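Local coordinates for CELL WALL surface anchor family protein (Streptococcus pneumoniae, PDB 3ZGH) that binds keratin 10 through its basic MSCRAMM-type domain, probably helping the pneumococcus adhere to host cells, at residues T91-M96 and T173-R178; S85-G90 and G141-G146; S101-P106 and W159-T164. One frame throughout, in Å; residues are numbered along the deposited sequence.

Contact 1 (T91-M96 and T173-R178); sequences TSTQTM and TPYAAR
The ring of Tyr175 is met obliquely by two groups of the 91-96 loop: the side-chain amide of Gln94, whose CD lies 3.9 Å from Tyr175 CD1, and the methyl of Thr93, whose CG2 is 3.7 Å from Tyr175 CE1. Amide and ring planes stand 67° apart. Tyr175 CG is anti to its backbone N (chi1 178°), beside the carbonyl carbon. Nearer the backbone, Tyr175 CB packs against Met96 SD at 3.9 Å, with the methionine chain bent at chi2 and chi3 and crossing the tyrosine at about a right angle.

Gln94 NE2 lies 3.3 Å from Thr173 CG2 and makes a weak hydrogen bond to Pro174 O at 3.4 Å. The other end of this amide, OE1, has a weak bond from Asn185, which also donates to Pro174 O. The firm backbone tie is Thr173 N to Met96 O, 2.9 Å and nearly straight at 167°.

Tyr62 OH, on strand 57-65, bonds to Tyr175 N, and the Tyr62 side chain also touches Met96. This is loop-on-loop packing in a β-rich MSCRAMM domain: one backbone bond, a glutamine amide and a tyrosine join the loop before strand 97-99 to the loop leading into strand 177-178.

Contact 2 (S85-G90 and G141-G146); sequences SIYNSG and GAQMNG
Strands 85-87 and 143-145 are antiparallel neighbours in the small three-stranded sheet of the domain, where Ile86 and Met144 form a hydrogen-bonded pair. Ile86 N donates to Met144 O at 3.2 Å, and Met144 N returns a bond to Ile86 O at 3.0 Å. Ile86 CD1 and Met144 CE approach loosely on the face turned toward the large sheet, where Val64 and Leu155 pack against them.

The face of Ser85, Tyr87, Gln143 and Asn145 is largely polar. Ser85 OG, anti to its backbone N (chi1 -166°), donates to Gln143 OE1 at 2.7 Å; Asn145 OD1 also lies close to this hydroxyl, at 3.2 Å. The Gln143 chain runs extended beyond CG beside Tyr87, both side chains pointing the same way, with Gln143 NE2 3.8 Å from Tyr87 CE1. Ring and amide planes are 72° apart. Ala142 O sits at the ring edge, in plane, 3.5 Å from Tyr87 CD1.

Past Tyr87 the backbones separate, and two waters bridge the gap. One donates to Asn88 OD1 at 2.7 Å and accepts from Ala142 N. The second donates to Asn88 OD1 and Ala142 O and accepts from Ser89 OG, so Asn88 OD1 is gripped by both waters while its ND2 bonds to Ser157 on strand 154-162. The arrangement, with one apolar and one mostly polar face, is that of an antiparallel β pair at the edge of a three-stranded sheet, with waters bridging where the strands part.

Contact 3 (S101-P106 and W159-T164); sequences SDLGKP and WTVPIT
Leu103 CG is anti to its carbonyl carbon (chi1 -71°), and Ile163 CG1 takes the same placing on its own residue (chi1 -68°); the two side chains lie side by side, pointing the same way, with Leu103 CD2 3.9 Å from Ile163 CG1. These two residues form a single β-bridge, made where the 101-106 loop runs roughly antiparallel to the end of strand 154-162, a strand of the seven-stranded antiparallel sheet in this MSCRAMM domain.

Two backbone bonds make the bridge. Thr164 N donates to Asp102 O at 2.9 Å, and Gly104 N donates to Pro162 O at 2.8 Å. Pro162 O also receives a CA-H...O contact from Leu103, so one carbonyl serves two neighbouring residues of the loop.

Val161 lies across from Pro106 and reaches back to Leu103 and Gly104. Its CG1 lies 3.7 Å from Leu103 CB and also touches Gly104 O, while CG2 comes near Pro106. Leu58 touches Leu103, and Phe60 and Leu99 touch Val161, adding to this apolar patch. Pro106 CB comes loosely up to Trp159 CD1, and the indole itself stacks with the ring of Phe60 and also meets that of Trp138.

The far end of the contact, at Asp102 and Thr164, is more polar. Thr164 OG1 lies 3.5 Å from Asp102 CB, their side chains crossing at a slant, and the carboxylate of Asp102 accepts a bond at OD2 from the backbone N of Asp167. Where the loop goes on to Lys105, Pro162 CD lies 3.2 Å from Lys105 O.

Contact 2 is the most buried of the three, while contacts 1 and 3 mix buried with more exposed residues; contact 3 lies farthest out, about 17 Å from the chain centre to its own centre, and across it from contact 2. Contacts 1 and 2 both reach the small sheet: strand 85-87 has 143-145 on one side and 177-178 on the other, with Ala177 O probably accepting a bond from Tyr87 N. Contact 3 sets a loop against a strand of the large sheet and touches neither. Chemistry follows place: a loop held by an amide and an aromatic ring in contact 1, paired strands with bridging waters in contact 2, and aliphatic and proline packing around a lone bridge in contact 3.

Contact 1 (T91-M96 and T173-R178)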
loop_
_atom_site.group_PDB
_atom_site.type_symbol
_atom_site.label_atom_id
_atom_site.label_comp_id
_atom_site.label_asym_id
_atom_site.label_seq_id
_atom_site.Cartn_x
_atom_site.Cartn_y
_atom_site.Cartn_z
ATOM N N THR A 91 -5.375 10.810 -4.740
ATOM C CA THR A 91 -6.743 11.039 -5.198
ATOM C C THR A 91 -6.925 10.376 -6.569
ATOM O O THR A 91 -6.385 9.308 -6.856
ATOM C CB THR A 91 -7.012 12.533 -5.340
ATOM O OG1 THR A 91 -6.208 13.068 -6.401
ATOM C CG2 THR A 91 -6.691 13.261 -4.034
ATOM N N SER A 92 -7.645 11.026 -7.461
ATOM C CA SER A 92 -7.381 10.763 -8.861
ATOM C C SER A 92 -6.168 11.629 -9.250
ATOM O O SER A 92 -6.074 12.164 -10.359
ATOM C CB SER A 92 -8.622 11.001 -9.696
ATOM O OG SER A 92 -9.590 10.023 -9.350
ATOM N N THR A 93 -5.270 11.773 -8.267
ATOM C CA THR A 93 -3.887 12.209 -8.437
ATOM C C THR A 93 -3.027 11.137 -9.113
ATOM O O THR A 93 -2.025 11.446 -9.772
ATOM C CB THR A 93 -3.255 12.505 -7.059
ATOM O OG1 THR A 93 -3.299 13.921 -6.805
ATOM C CG2 THR A 93 -1.809 11.995 -6.978
ATOM N N GLN A 94 -3.397 9.873 -8.925
ATOM C CA GLN A 94 -2.756 8.813 -9.685
ATOM C C GLN A 94 -3.475 7.485 -9.527
ATOM O O GLN A 94 -3.915 7.118 -8.435
ATOM C CB GLN A 94 -1.281 8.633 -9.271
ATOM C CG GLN A 94 -1.089 7.892 -7.960
ATOM C CD GLN A 94 0.365 7.507 -7.701
ATOM O OE1 GLN A 94 1.299 8.218 -8.102
ATOM N NE2 GLN A 94 0.562 6.363 -7.026
ATOM N N THR A 95 -3.571 6.765 -10.629
ATOM C CA THR A 95 -3.978 5.370 -10.581
ATOM C C THR A 95 -3.064 4.604 -9.640
ATOM O O THR A 95 -1.855 4.729 -9.734
ATOM C CB THR A 95 -3.904 4.762 -11.968
ATOM O OG1 THR A 95 -4.767 5.504 -12.830
ATOM C CG2 THR A 95 -4.339 3.284 -11.929
ATOM N N MET A 96 -3.630 3.819 -8.724
ATOM C CA MET A 96 -2.827 2.989 -7.831
ATOM C C MET A 96 -2.653 1.563 -8.362
ATOM O O MET A 96 -1.687 0.896 -8.021
ATOM C CB MET A 96 -3.494 2.842 -6.457
ATOM C CG MET A 96 -3.830 4.129 -5.749
ATOM S SD MET A 96 -2.483 4.863 -4.818
ATOM C CE MET A 96 -1.887 3.518 -3.752
ATOM N N THR A 173 1.169 0.968 -7.984
ATOM C CA THR A 173 2.012 2.147 -7.823
ATOM C C THR A 173 1.854 2.701 -6.400
ATOM O O THR A 173 0.783 3.184 -6.014
ATOM C CB THR A 173 1.639 3.240 -8.842
ATOM O OG1 THR A 173 1.722 2.699 -10.164
ATOM C CG2 THR A 173 2.589 4.454 -8.726
ATOM N N PRO A 174 2.910 2.604 -5.597
ATOM C CA PRO A 174 2.814 3.097 -4.215
ATOM C C PRO A 174 2.718 4.606 -4.148
ATOM O O PRO A 174 3.140 5.305 -5.065
ATOM C CB PRO A 174 4.120 2.608 -3.573
ATOM C CG PRO A 174 5.066 2.507 -4.714
ATOM C CD PRO A 174 4.230 2.024 -5.890
ATOM N N TYR A 175 2.184 5.096 -3.043
ATOM C CA TYR A 175 1.953 6.505 -2.874
ATOM C C TYR A 175 2.035 6.837 -1.387
ATOM O O TYR A 175 1.529 6.105 -0.547
ATOM C CB TYR A 175 0.577 6.870 -3.425
ATOM C CG TYR A 175 0.216 8.339 -3.251
ATOM C CD1 TYR A 175 0.452 9.267 -4.254
ATOM C CD2 TYR A 175 -0.351 8.786 -2.073
ATOM C CE1 TYR A 175 0.112 10.637 -4.067
ATOM C CE2 TYR A 175 -0.687 10.118 -1.881
ATOM C CZ TYR A 175 -0.457 11.039 -2.870
ATOM O OH TYR A 175 -0.820 12.359 -2.627
ATOM N N ALA A 176 2.671 7.952 -1.069
ATOM C CA ALA A 176 2.625 8.490 0.273
ATOM C C ALA A 176 2.802 9.979 0.120
ATOM O O ALA A 176 3.600 10.429 -0.694
ATOM C CB ALA A 176 3.730 7.899 1.118
ATOM N N ALA A 177 2.021 10.755 0.859
ATOM C CA ALA A 177 2.131 12.197 0.797
ATOM C C ALA A 177 1.668 12.792 2.115
ATOM O O ALA A 177 0.799 12.228 2.786
ATOM C CB ALA A 177 1.282 12.739 -0.333
ATOM N N ARG A 178 2.198 13.964 2.473
ATOM C CA ARG A 178 1.720 14.629 3.669
ATOM C C ARG A 178 0.354 15.162 3.315
ATOM O O ARG A 178 0.092 15.494 2.138
ATOM C CB ARG A 178 2.670 15.726 4.116
ATOM C CG ARG A 178 2.931 16.831 3.101
ATOM C CD ARG A 178 3.912 17.836 3.699
ATOM N NE ARG A 178 4.589 18.645 2.686
ATOM C CZ ARG A 178 4.335 19.922 2.427
ATOM N NH1 ARG A 178 3.400 20.599 3.096
ATOM N NH2 ARG A 178 5.029 20.531 1.479
#

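Contact 2 (S85-G90 and G141-G146)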
loop_
_atom_site.group_PDB
_atom_site.type_symbol
_atom_site.label_atom_id
_atom_site.label_comp_id
_atom_site.label_asym_id
_atom_site.label_seq_id
_atom_site.Cartn_x
_atom_site.Cartn_y
_atom_site.Cartn_z
ATOM N N SER A 85 0.965 14.338 9.449
ATOM C CA SER A 85 0.164 13.214 8.993
ATOM C C SER A 85 0.361 12.905 7.518
ATOM O O SER A 85 0.499 13.840 6.704
ATOM C CB SER A 85 -1.328 13.501 9.245
ATOM O OG SER A 85 -2.067 12.295 9.094
ATOM N N ILE A 86 0.336 11.617 7.175
ATOM C CA ILE A 86 0.482 11.195 5.771
ATOM C C ILE A 86 -0.671 10.305 5.277
ATOM O O ILE A 86 -1.275 9.587 6.068
ATOM C CB ILE A 86 1.802 10.426 5.536
ATOM C CG1 ILE A 86 1.897 9.219 6.460
ATOM C CG2 ILE A 86 3.018 11.346 5.744
ATOM C CD1 ILE A 86 2.993 8.235 6.052
ATOM N N TYR A 87 -0.967 10.383 3.975
ATOM C CA TYR A 87 -1.871 9.439 3.289
ATOM C C TYR A 87 -1.051 8.321 2.644
ATOM O O TYR A 87 0.117 8.538 2.308
ATOM C CB TYR A 87 -2.616 10.146 2.169
ATOM C CG TYR A 87 -3.604 11.211 2.593
ATOM C CD1 TYR A 87 -4.601 10.938 3.523
ATOM C CD2 TYR A 87 -3.571 12.476 2.019
ATOM C CE1 TYR A 87 -5.533 11.899 3.870
ATOM C CE2 TYR A 87 -4.482 13.440 2.364
ATOM C CZ TYR A 87 -5.459 13.153 3.295
ATOM O OH TYR A 87 -6.375 14.122 3.631
ATOM N N ASN A 88 -1.648 7.132 2.442
ATOM C CA ASN A 88 -1.000 6.070 1.654
ATOM C C ASN A 88 -1.680 5.890 0.278
ATOM O O ASN A 88 -1.404 4.930 -0.439
ATOM C CB ASN A 88 -1.010 4.735 2.405
ATOM C CG ASN A 88 -2.417 4.135 2.539
ATOM O OD1 ASN A 88 -3.434 4.848 2.383
ATOM N ND2 ASN A 88 -2.478 2.839 2.891
ATOM N N SER A 89 -2.583 6.792 -0.094
ATOM C CA SER A 89 -3.225 6.662 -1.394
ATOM C C SER A 89 -3.410 8.019 -2.017
ATOM O O SER A 89 -3.624 8.991 -1.308
ATOM C CB SER A 89 -4.576 5.954 -1.282
ATOM O OG SER A 89 -5.398 6.624 -0.355
ATOM N N GLY A 90 -3.301 8.095 -3.336
ATOM C CA GLY A 90 -3.555 9.357 -4.019
ATOM C C GLY A 90 -5.038 9.620 -4.274
ATOM O O GLY A 90 -5.888 8.770 -4.042
ATOM N N GLY A 141 -9.563 8.061 1.980
ATOM C CA GLY A 141 -8.244 7.498 2.260
ATOM C C GLY A 141 -7.853 7.782 3.700
ATOM O O GLY A 141 -8.090 8.880 4.228
ATOM N N ALA A 142 -7.278 6.774 4.336
ATOM C CA ALA A 142 -6.921 6.872 5.745
ATOM C C ALA A 142 -5.588 7.599 5.901
ATOM O O ALA A 142 -4.845 7.776 4.918
ATOM C CB ALA A 142 -6.831 5.459 6.348
ATOM N N GLN A 143 -5.248 7.965 7.129
ATOM C CA GLN A 143 -3.958 8.622 7.350
ATOM C C GLN A 143 -3.273 8.147 8.631
ATOM O O GLN A 143 -3.926 7.633 9.532
ATOM C CB GLN A 143 -4.141 10.153 7.373
ATOM C CG GLN A 143 -5.088 10.681 8.434
ATOM C CD GLN A 143 -5.373 12.184 8.246
ATOM O OE1 GLN A 143 -4.604 13.028 8.692
ATOM N NE2 GLN A 143 -6.458 12.501 7.557
ATOM N N MET A 144 -1.966 8.347 8.717
ATOM C CA MET A 144 -1.242 8.022 9.933
ATOM C C MET A 144 -0.573 9.254 10.501
ATOM O O MET A 144 0.243 9.907 9.824
ATOM C CB MET A 144 -0.182 6.958 9.664
ATOM C CG MET A 144 0.701 6.707 10.890
ATOM S SD MET A 144 1.653 5.180 10.798
ATOM C CE MET A 144 2.796 5.534 9.463
ATOM N N ASN A 145 -0.931 9.584 11.739
ATOM C CA ASN A 145 -0.325 10.712 12.434
ATOM C C ASN A 145 1.123 10.387 12.863
ATOM O O ASN A 145 1.477 9.228 13.072
ATOM C CB ASN A 145 -1.135 11.091 13.678
ATOM C CG ASN A 145 -2.505 11.712 13.345
ATOM O OD1 ASN A 145 -2.815 12.048 12.196
ATOM N ND2 ASN A 145 -3.313 11.887 14.365
ATOM N N GLY A 146 1.908 11.438 13.063
ATOM C CA GLY A 146 3.274 11.345 13.559
ATOM C C GLY A 146 3.392 10.574 14.868
ATOM O O GLY A 146 4.326 9.804 15.008
HETATM O O HOH W 1 -6.094 4.329 2.548
HETATM O O HOH W 2 -4.761 7.633 2.228
#

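Contact 3 (S101-P106 and W159-T164)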
loop_
_atom_site.group_PDB
_atom_site.type_symbol
_atom_site.label_atom_id
_atom_site.label_comp_id
_atom_site.label_asym_id
_atom_site.label_seq_id
_atom_site.Cartn_x
_atom_site.Cartn_y
_atom_site.Cartn_z
ATOM N N SER A 101 -6.844 -8.972 -17.479
ATOM C CA SER A 101 -8.153 -9.311 -18.025
ATOM C C SER A 101 -8.970 -10.354 -17.252
ATOM O O SER A 101 -10.206 -10.328 -17.321
ATOM C CB SER A 101 -7.952 -9.798 -19.450
ATOM O OG SER A 101 -7.482 -8.705 -20.203
ATOM N N ASP A 102 -8.300 -11.242 -16.508
ATOM C CA ASP A 102 -9.014 -12.277 -15.757
ATOM C C ASP A 102 -8.946 -12.030 -14.256
ATOM O O ASP A 102 -8.748 -12.959 -13.444
ATOM C CB ASP A 102 -8.509 -13.685 -16.107
ATOM C CG ASP A 102 -8.712 -14.022 -17.568
ATOM O OD1 ASP A 102 -9.874 -14.032 -18.037
ATOM O OD2 ASP A 102 -7.707 -14.270 -18.260
ATOM N N LEU A 103 -9.090 -10.759 -13.896
ATOM C CA LEU A 103 -9.235 -10.368 -12.504
ATOM C C LEU A 103 -10.522 -9.583 -12.435
ATOM O O LEU A 103 -10.810 -8.775 -13.332
ATOM C CB LEU A 103 -8.084 -9.493 -12.062
ATOM C CG LEU A 103 -6.758 -10.224 -11.910
ATOM C CD1 LEU A 103 -5.633 -9.266 -11.627
ATOM C CD2 LEU A 103 -6.874 -11.271 -10.803
ATOM N N GLY A 104 -11.307 -9.820 -11.395
ATOM C CA GLY A 104 -12.595 -9.181 -11.318
ATOM C C GLY A 104 -12.509 -7.845 -10.626
ATOM O O GLY A 104 -11.452 -7.187 -10.557
ATOM N N LYS A 105 -13.636 -7.472 -10.053
ATOM C CA LYS A 105 -13.766 -6.184 -9.407
ATOM C C LYS A 105 -13.194 -6.268 -7.998
ATOM O O LYS A 105 -13.536 -7.177 -7.233
ATOM C CB LYS A 105 -15.244 -5.798 -9.395
ATOM C CG LYS A 105 -15.594 -4.641 -8.514
ATOM C CD LYS A 105 -17.068 -4.279 -8.688
ATOM C CE LYS A 105 -17.662 -3.728 -7.403
ATOM N NZ LYS A 105 -17.843 -4.802 -6.378
ATOM N N PRO A 106 -12.299 -5.331 -7.647
ATOM C CA PRO A 106 -11.709 -5.361 -6.301
ATOM C C PRO A 106 -12.763 -5.230 -5.202
ATOM O O PRO A 106 -13.803 -4.605 -5.428
ATOM C CB PRO A 106 -10.817 -4.125 -6.282
ATOM C CG PRO A 106 -10.568 -3.799 -7.718
ATOM C CD PRO A 106 -11.782 -4.217 -8.463
ATOM N N TRP A 159 -7.117 -5.538 0.373
ATOM C CA TRP A 159 -8.298 -5.792 -0.468
ATOM C C TRP A 159 -8.066 -7.123 -1.180
ATOM O O TRP A 159 -6.922 -7.627 -1.208
ATOM C CB TRP A 159 -8.525 -4.662 -1.475
ATOM C CG TRP A 159 -7.414 -4.452 -2.473
ATOM C CD1 TRP A 159 -7.339 -4.954 -3.771
ATOM C CD2 TRP A 159 -6.225 -3.696 -2.278
ATOM N NE1 TRP A 159 -6.151 -4.575 -4.361
ATOM C CE2 TRP A 159 -5.450 -3.799 -3.468
ATOM C CE3 TRP A 159 -5.710 -2.968 -1.195
ATOM C CZ2 TRP A 159 -4.217 -3.183 -3.612
ATOM C CZ3 TRP A 159 -4.467 -2.349 -1.345
ATOM C CH2 TRP A 159 -3.740 -2.461 -2.549
ATOM N N THR A 160 -9.134 -7.684 -1.728
ATOM C CA THR A 160 -9.028 -8.879 -2.527
ATOM C C THR A 160 -9.517 -8.592 -3.937
ATOM O O THR A 160 -10.268 -7.623 -4.182
ATOM C CB THR A 160 -9.867 -10.015 -1.926
ATOM O OG1 THR A 160 -11.218 -9.583 -1.845
ATOM C CG2 THR A 160 -9.360 -10.391 -0.509
ATOM N N VAL A 161 -9.123 -9.451 -4.874
ATOM C CA VAL A 161 -9.565 -9.325 -6.276
ATOM C C VAL A 161 -9.833 -10.738 -6.773
ATOM O O VAL A 161 -8.933 -11.585 -6.713
ATOM C CB VAL A 161 -8.479 -8.675 -7.173
ATOM C CG1 VAL A 161 -9.001 -8.488 -8.581
ATOM C CG2 VAL A 161 -8.006 -7.299 -6.606
ATOM N N PRO A 162 -11.055 -11.001 -7.272
ATOM C CA PRO A 162 -11.349 -12.360 -7.736
ATOM C C PRO A 162 -10.488 -12.739 -8.930
ATOM O O PRO A 162 -10.211 -11.892 -9.791
ATOM C CB PRO A 162 -12.831 -12.298 -8.160
ATOM C CG PRO A 162 -13.392 -11.053 -7.486
ATOM C CD PRO A 162 -12.229 -10.104 -7.338
ATOM N N ILE A 163 -10.103 -14.012 -9.000
ATOM C CA ILE A 163 -9.413 -14.567 -10.161
ATOM C C ILE A 163 -10.437 -15.323 -11.018
ATOM O O ILE A 163 -11.160 -16.200 -10.518
ATOM C CB ILE A 163 -8.285 -15.527 -9.714
ATOM C CG1 ILE A 163 -7.167 -14.729 -9.012
ATOM C CG2 ILE A 163 -7.722 -16.347 -10.914
ATOM C CD1 ILE A 163 -6.185 -15.585 -8.221
ATOM N N THR A 164 -10.483 -15.019 -12.317
ATOM C CA THR A 164 -11.509 -15.583 -13.184
ATOM C C THR A 164 -10.916 -16.327 -14.368
ATOM O O THR A 164 -11.646 -16.785 -15.261
ATOM C CB THR A 164 -12.450 -14.469 -13.730
ATOM O OG1 THR A 164 -11.710 -13.588 -14.594
ATOM C CG2 THR A 164 -13.065 -13.649 -12.569
#